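Sensor histidine kinase CitA (Klebsiella pneumoniae, PDB 1P0Z) senses citrate through its periplasmic domain and, as the histidine kinase of a two-component system, probably phosphorylates CitB to induce the citrate-fermentation genes. Local coordinates at residues Y6-R11 with V121-E126; S92-S97 with S101-S106. All coordinates share one frame; numbering follows the deposited sequence. Where two conformers were deposited one is given.

Both contacts belong to the periplasmic PAS-like ligand-binding domain of CitA, and their centres lie about 8 Å apart on the same side of the domain's centre. Along the chain contact 2 is nested inside contact 1: helix 6-20 comes first, the hairpin of strands 90-96 and 101-109 follows, and strand 115-124 closes the loop. Strands 101-109 and 115-124 are neighbours in the antiparallel sheet, joined by backbone pairing of L102 with Y123 and of G104 with V121. Contact 1 lays the N-terminal helix against this sheet, whereas contact 2 builds part of the citrate pocket, so the strand pair connects the terminal helix with the ligand site.

Contact 1: Y6-R11 with V121-E126; sequences YQVGQR and VGYTIE. With MO7 (bis(mu4-oxo)-bis(mu3-oxo)-octakis(mu2-oxo)-dodecaoxo-heptamolybdenum (VI)), chain M.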
loop_
_atom_site.group_PDB
_atom_site.type_symbol
_atom_site.label_atom_id
_atom_site.label_comp_id
_atom_site.label_asym_id
_atom_site.label_seq_id
_atom_site.Cartn_x
_atom_site.Cartn_y
_atom_site.Cartn_z
ATOM N N TYR A 6 -6.129 -6.955 -15.295
ATOM C CA TYR A 6 -7.305 -6.834 -14.433
ATOM C C TYR A 6 -7.251 -7.703 -13.177
ATOM O O TYR A 6 -7.461 -7.194 -12.070
ATOM C CB TYR A 6 -8.538 -7.206 -15.239
ATOM C CG TYR A 6 -9.790 -7.195 -14.415
ATOM C CD1 TYR A 6 -10.339 -5.996 -14.010
ATOM C CD2 TYR A 6 -10.374 -8.397 -13.977
ATOM C CE1 TYR A 6 -11.445 -5.970 -13.166
ATOM C CE2 TYR A 6 -11.492 -8.373 -13.135
ATOM C CZ TYR A 6 -12.007 -7.158 -12.742
ATOM O OH TYR A 6 -13.122 -7.107 -11.917
ATOM N N GLN A 7 -6.961 -8.992 -13.335
ATOM C CA GLN A 7 -6.925 -9.847 -12.152
ATOM C C GLN A 7 -5.845 -9.462 -11.178
ATOM O O GLN A 7 -6.037 -9.561 -9.965
ATOM C CB GLN A 7 -6.766 -11.331 -12.522
ATOM C CG GLN A 7 -8.019 -11.926 -13.146
ATOM C CD GLN A 7 -7.992 -13.476 -13.053
ATOM O OE1 GLN A 7 -7.810 -14.022 -11.967
ATOM N NE2 GLN A 7 -8.147 -14.166 -14.172
ATOM N N VAL A 8 -4.681 -9.080 -11.682
ATOM C CA VAL A 8 -3.626 -8.663 -10.756
ATOM C C VAL A 8 -4.074 -7.436 -9.953
ATOM O O VAL A 8 -3.834 -7.346 -8.756
ATOM C CB VAL A 8 -2.343 -8.342 -11.539
ATOM C CG1 VAL A 8 -1.266 -7.724 -10.607
ATOM C CG2 VAL A 8 -1.823 -9.689 -12.179
ATOM N N GLY A 9 -4.679 -6.460 -10.631
ATOM C CA GLY A 9 -5.114 -5.262 -9.923
ATOM C C GLY A 9 -6.153 -5.600 -8.853
ATOM O O GLY A 9 -6.082 -5.051 -7.754
ATOM N N GLN A 10 -7.066 -6.527 -9.149
ATOM C CA GLN A 10 -8.086 -6.896 -8.164
ATOM C C GLN A 10 -7.450 -7.573 -6.961
ATOM O O GLN A 10 -7.870 -7.313 -5.837
ATOM C CB GLN A 10 -9.161 -7.772 -8.823
ATOM C CG GLN A 10 -10.014 -7.007 -9.840
ATOM C CD GLN A 10 -10.699 -5.767 -9.231
ATOM O OE1 GLN A 10 -11.556 -5.889 -8.369
ATOM N NE2 GLN A 10 -10.290 -4.579 -9.669
ATOM N N ARG A 11 -6.452 -8.425 -7.198
ATOM C CA ARG A 11 -5.719 -9.112 -6.127
ATOM C C ARG A 11 -5.010 -8.074 -5.260
ATOM O O ARG A 11 -5.026 -8.132 -4.014
ATOM C CB ARG A 11 -4.674 -10.099 -6.714
ATOM C CG ARG A 11 -5.170 -11.540 -6.883
ATOM C CD ARG A 11 -5.189 -12.286 -5.509
ATOM N NE ARG A 11 -3.826 -12.590 -5.043
ATOM C CZ ARG A 11 -3.476 -12.740 -3.764
ATOM N NH1 ARG A 11 -4.390 -12.608 -2.787
ATOM N NH2 ARG A 11 -2.201 -13.015 -3.452
ATOM N N VAL A 121 -0.389 -2.035 -2.184
ATOM C CA VAL A 121 0.155 -3.361 -2.467
ATOM C C VAL A 121 0.458 -3.335 -3.963
ATOM O O VAL A 121 -0.420 -3.075 -4.772
ATOM C CB VAL A 121 -0.879 -4.455 -2.141
ATOM C CG1 VAL A 121 -0.407 -5.795 -2.644
ATOM C CG2 VAL A 121 -1.136 -4.462 -0.603
ATOM N N GLY A 122 1.693 -3.632 -4.318
ATOM C CA GLY A 122 2.068 -3.507 -5.720
ATOM C C GLY A 122 2.671 -4.732 -6.375
ATOM O O GLY A 122 3.326 -5.551 -5.725
ATOM N N TYR A 123 2.404 -4.825 -7.684
ATOM C CA TYR A 123 2.933 -5.917 -8.522
ATOM C C TYR A 123 3.673 -5.291 -9.702
ATOM O O TYR A 123 3.067 -4.615 -10.526
ATOM C CB TYR A 123 1.810 -6.789 -9.087
ATOM C CG TYR A 123 1.144 -7.685 -8.065
ATOM C CD1 TYR A 123 0.233 -7.169 -7.144
ATOM C CD2 TYR A 123 1.416 -9.050 -8.044
ATOM C CE1 TYR A 123 -0.412 -8.006 -6.207
ATOM C CE2 TYR A 123 0.792 -9.904 -7.115
ATOM C CZ TYR A 123 -0.122 -9.361 -6.198
ATOM O OH TYR A 123 -0.684 -10.201 -5.281
ATOM N N THR A 124 4.992 -5.451 -9.780
ATOM C CA THR A 124 5.722 -4.856 -10.902
ATOM C C THR A 124 5.447 -5.701 -12.155
ATOM O O THR A 124 5.708 -6.902 -12.192
ATOM C CB THR A 124 7.224 -4.789 -10.591
ATOM O OG1 THR A 124 7.414 -3.850 -9.529
ATOM C CG2 THR A 124 8.035 -4.359 -11.849
ATOM N N ILE A 125 4.962 -5.031 -13.183
ATOM C CA ILE A 125 4.502 -5.668 -14.386
ATOM C C ILE A 125 5.466 -6.546 -15.133
ATOM O O ILE A 125 5.106 -7.657 -15.574
ATOM C CB ILE A 125 3.833 -4.589 -15.296
ATOM C CG1 ILE A 125 2.535 -4.106 -14.590
ATOM C CG2 ILE A 125 3.400 -5.196 -16.626
ATOM C CD1 ILE A 125 1.911 -2.841 -15.189
ATOM N N GLU A 126 6.693 -6.097 -15.228
ATOM C CA GLU A 126 7.646 -6.870 -15.964
ATOM C C GLU A 126 7.904 -8.202 -15.304
ATOM O O GLU A 126 8.313 -9.136 -15.994
ATOM C CB GLU A 126 8.936 -6.052 -16.152
ATOM C CG GLU A 126 10.246 -6.833 -16.068
ATOM C CD GLU A 126 10.750 -6.937 -14.629
ATOM O OE1 GLU A 126 10.981 -5.891 -13.980
ATOM O OE2 GLU A 126 10.915 -8.066 -14.139
HETATM MO MO1 MO7 M . -3.812 -12.248 -18.838
HETATM O O1 MO7 M . -5.212 -12.936 -18.415
HETATM O O2 MO7 M . -2.080 -11.105 -19.181
HETATM O O3 MO7 M . -2.807 -12.520 -17.229
HETATM O O4 MO7 M . -3.030 -13.517 -19.846
HETATM O O5 MO7 M . -4.526 -10.576 -17.517
HETATM MO MO2 MO7 M . -0.991 -12.403 -20.526
HETATM O O6 MO7 M . 0.374 -11.571 -20.877
HETATM O O7 MO7 M . -0.493 -12.987 -18.809
HETATM O O8 MO7 M . -0.792 -13.916 -21.403
HETATM MO MO3 MO7 M . -0.833 -11.511 -17.486
HETATM O O9 MO7 M . -1.929 -10.238 -16.440
HETATM O O10 MO7 M . 0.429 -10.426 -17.919
HETATM O O11 MO7 M . -0.138 -12.392 -16.179
HETATM MO MO4 MO7 M . -3.557 -11.029 -15.682
HETATM O O12 MO7 M . -5.130 -12.140 -15.651
HETATM O O13 MO7 M . -2.745 -12.023 -14.478
HETATM O O14 MO7 M . -4.112 -9.603 -14.787
HETATM MO MO5 MO7 M . -6.386 -11.377 -16.888
HETATM O O15 MO7 M . -7.065 -10.154 -15.864
HETATM O O16 MO7 M . -7.582 -12.623 -16.846
HETATM O O17 MO7 M . -4.461 -11.028 -20.148
HETATM O O18 MO7 M . -2.144 -11.475 -21.712
HETATM O O19 MO7 M . -6.762 -10.624 -18.608
HETATM MO MO6 MO7 M . -2.745 -9.833 -20.774
HETATM MO MO7 MO7 M . -5.442 -9.336 -19.031
HETATM O O20 MO7 M . -3.694 -8.714 -19.475
HETATM O O21 MO7 M . -1.383 -8.948 -20.897
HETATM O O22 MO7 M . -3.697 -9.335 -22.162
HETATM O O23 MO7 M . -6.222 -8.893 -20.563
HETATM O O24 MO7 M . -5.916 -8.036 -17.967
#
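A heptamolybdate cluster sits at the start of the helix whose residue V8 packs on Y123, and the backbone N-H groups of the helix's first turn point at its oxygens. Y6 N donates to cluster O24 at 2.9 Å. Q7 N reaches cluster O15 at 2.8 Å. V8 N lies 3.2 Å from cluster O14. These amides lack helical carbonyl partners, and the helix dipole would probably add to the attraction for the anion. The extended side chain of Q7 brings a fourth donor, NE2, to cluster O16 at 3.1 Å. H5, H130 and H131, from both chain ends, also bond the cluster, whose site is separate from the citrate pocket.

V8 divides its branches between two surroundings. CG1 lies anti to the backbone N (chi1 173°) and meets CG of the Y123 ring at 3.5 Å, while CG2 turns to the cluster, 3.4 Å from its O13. A compact branched residue suits this corner. One turn on, R11 bends at chi2 and chi3, which carries NH2 to 3.7 Å from Y123 OH; the guanidinium and ring planes stand 70° apart. D49 bridges the two polar ends, and Q15 of the same helix also hydrogen-bonds the tyrosine hydroxyl. A tyrosine therefore serves twice, apolar along its ring and polar at its hydroxyl. Helix 6-20 thus lies against strand 115-124, with A12 of the helix also touching Y123 and L102 of strand 101-109 beside V8.

Contact 2: S92-S97 with S101-S106; sequences SVRKGS and SLRGKS. With NA (sodium ion), chain L; OMO (Mo(VI)(=O)(oh)2 cluster), chain N; FLC (citrate anion), chain K.
S92 and R103 form a hydrogen-bonded pair in an antiparallel beta hairpin whose first strand, 90-96, is an edge of the PAS-like sheet. S92 N donates to R103 O at 2.8 Å and R103 N returns to S92 O at 2.7 Å. R94 and S101 make the second such pair, S101 N approaching R94 O from 47° above the carbonyl plane. The serines suit their places by bonding outward, S92 OG to D79 and S101 OG to Y52. Between these pairs exposed V93 is loosely held, its CB 4.1 Å from L102 CD1, whereas buried L102 is covered by V8 of helix 6-20.

The face bearing R94 and R103 is far more closely filled. R103, bent at chi2 (97°), lays its guanidinium flat between R94 CB, 3.5 Å from its CZ, and citrate CG over the opposite face. In this crystal R94 NE and R103 NH1 converge on OR1 of the molybdenum group that citrate chelates. R103 and K105, like R62 and H65, are established citrate-binding residues; D79 forms salt bridges with R103 and K105, probably holding both in place. G96, with no side chain, lets its N lie 3.5 Å from R103 NH2. The long chain of K105 brings NZ within 2.7 Å of citrate OG2.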
loop_
_atom_site.group_PDB
_atom_site.type_symbol
_atom_site.label_atom_id
_atom_site.label_comp_id
_atom_site.label_asym_id
_atom_site.label_seq_id
_atom_site.Cartn_x
_atom_site.Cartn_y
_atom_site.Cartn_z
ATOM N N SER A 92 -4.175 1.549 -9.227
ATOM C CA SER A 92 -3.420 2.614 -9.901
ATOM C C SER A 92 -2.215 1.973 -10.586
ATOM O O SER A 92 -1.822 0.866 -10.220
ATOM C CB SER A 92 -2.947 3.648 -8.858
ATOM O OG SER A 92 -2.027 4.594 -9.390
ATOM N N VAL A 93 -1.646 2.653 -11.586
ATOM C CA VAL A 93 -0.438 2.121 -12.247
ATOM C C VAL A 93 0.593 3.242 -12.256
ATOM O O VAL A 93 0.272 4.403 -12.502
ATOM C CB VAL A 93 -0.706 1.620 -13.695
ATOM C CG1 VAL A 93 -1.219 2.774 -14.610
ATOM C CG2 VAL A 93 0.599 0.989 -14.285
ATOM N N ARG A 94 1.818 2.894 -11.883
ATOM C CA ARG A 94 2.873 3.906 -11.895
ATOM C C ARG A 94 4.235 3.291 -11.746
ATOM O O ARG A 94 4.426 2.241 -11.140
ATOM C CB ARG A 94 2.716 4.931 -10.755
ATOM C CG ARG A 94 3.167 6.348 -11.213
ATOM C CD ARG A 94 3.270 7.322 -10.018
ATOM N NE ARG A 94 4.452 7.105 -9.162
ATOM C CZ ARG A 94 5.662 7.606 -9.433
ATOM N NH1 ARG A 94 5.841 8.338 -10.536
ATOM N NH2 ARG A 94 6.673 7.429 -8.593
ATOM N N LYS A 95 5.216 3.973 -12.338
ATOM C CA LYS A 95 6.610 3.541 -12.217
ATOM C C LYS A 95 7.293 4.307 -11.074
ATOM O O LYS A 95 7.789 5.426 -11.240
ATOM C CB LYS A 95 7.352 3.795 -13.565
ATOM C CG LYS A 95 8.854 3.401 -13.507
ATOM C CD LYS A 95 9.520 3.405 -14.878
ATOM C CE LYS A 95 9.554 4.813 -15.441
ATOM N NZ LYS A 95 10.003 4.729 -16.839
ATOM N N GLY A 96 7.249 3.711 -9.886
ATOM C CA GLY A 96 7.928 4.272 -8.736
ATOM C C GLY A 96 9.335 3.674 -8.767
ATOM O O GLY A 96 9.734 3.077 -9.770
ATOM N N SER A 97 10.034 3.771 -7.641
ATOM C CA SER A 97 11.425 3.295 -7.546
ATOM C C SER A 97 11.583 1.815 -7.911
ATOM O O SER A 97 12.629 1.381 -8.425
ATOM C CB SER A 97 11.926 3.557 -6.131
ATOM O OG SER A 97 11.328 2.634 -5.182
ATOM N N SER A 101 4.444 -0.582 -11.977
ATOM C CA SER A 101 3.670 -1.567 -11.222
ATOM C C SER A 101 2.216 -1.203 -11.064
ATOM O O SER A 101 1.854 -0.031 -11.044
ATOM C CB SER A 101 4.260 -1.668 -9.789
ATOM O OG SER A 101 4.297 -0.379 -9.121
ATOM N N LEU A 102 1.372 -2.226 -10.934
ATOM C CA LEU A 102 -0.069 -2.028 -10.701
ATOM C C LEU A 102 -0.189 -2.020 -9.171
ATOM O O LEU A 102 0.318 -2.948 -8.528
ATOM C CB LEU A 102 -0.834 -3.213 -11.300
ATOM C CG LEU A 102 -2.306 -3.022 -11.673
ATOM C CD1 LEU A 102 -2.463 -1.881 -12.645
ATOM C CD2 LEU A 102 -2.834 -4.307 -12.280
ATOM N N ARG A 103 -0.856 -1.011 -8.590
ATOM C CA ARG A 103 -0.977 -0.864 -7.138
ATOM C C ARG A 103 -2.416 -0.943 -6.726
ATOM O O ARG A 103 -3.271 -0.413 -7.433
ATOM C CB ARG A 103 -0.529 0.535 -6.662
ATOM C CG ARG A 103 0.907 0.899 -7.017
ATOM C CD ARG A 103 0.992 1.780 -8.354
ATOM N NE ARG A 103 2.429 2.018 -8.467
ATOM C CZ ARG A 103 3.079 3.026 -7.864
ATOM N NH1 ARG A 103 2.406 3.932 -7.178
ATOM N NH2 ARG A 103 4.436 3.020 -7.840
ATOM N N GLY A 104 -2.668 -1.610 -5.617
ATOM C CA GLY A 104 -4.010 -1.557 -5.039
ATOM C C GLY A 104 -3.772 -0.633 -3.833
ATOM O O GLY A 104 -2.865 -0.894 -3.041
ATOM N N LYS A 105 -4.570 0.436 -3.697
ATOM C CA LYS A 105 -4.405 1.411 -2.619
ATOM C C LYS A 105 -5.666 1.513 -1.816
ATOM O O LYS A 105 -6.756 1.429 -2.372
ATOM C CB LYS A 105 -4.124 2.786 -3.193
ATOM C CG LYS A 105 -2.945 2.829 -4.219
ATOM C CD LYS A 105 -1.920 3.867 -3.775
ATOM C CE LYS A 105 -0.975 4.168 -4.874
ATOM N NZ LYS A 105 0.044 5.110 -4.343
ATOM N N SER A 106 -5.511 1.667 -0.493
ATOM C CA SER A 106 -6.715 1.810 0.351
ATOM C C SER A 106 -6.275 2.607 1.577
ATOM O O SER A 106 -5.169 2.404 2.102
ATOM C CB SER A 106 -7.210 0.411 0.785
ATOM O OG SER A 106 -8.452 0.534 1.491
HETATM NA NA NA L . -9.038 0.706 3.828
HETATM O OM1 OMO N . 6.856 6.536 -5.799
HETATM MO MO OMO N . 5.191 5.955 -5.151
HETATM O OR1 OMO N . 4.254 6.096 -6.577
HETATM O OM2 OMO N . 4.735 7.360 -4.224
HETATM C CAC FLC K . 7.928 2.041 -5.150
HETATM C CA FLC K . 6.497 1.720 -4.637
HETATM C CB FLC K . 5.634 3.043 -4.362
HETATM C CBC FLC K . 6.149 3.914 -3.158
HETATM C CG FLC K . 4.090 2.644 -4.195
HETATM C CGC FLC K . 3.075 3.784 -3.954
HETATM O OA1 FLC K . 8.701 2.650 -4.431
HETATM O OA2 FLC K . 8.138 1.703 -6.318
HETATM O OB1 FLC K . 6.396 3.369 -2.080
HETATM O OB2 FLC K . 6.225 5.152 -3.335
HETATM O OG1 FLC K . 3.416 5.005 -4.154
HETATM O OG2 FLC K . 1.983 3.444 -3.558
HETATM O OHB FLC K . 5.641 3.917 -5.500
HETATM O O HOH W 1 6.606 1.079 -8.457
HETATM O O HOH W 2 -11.152 1.681 2.887
HETATM O O HOH W 3 -10.175 1.258 5.964
HETATM O O HOH W 4 -10.186 -1.365 3.978
#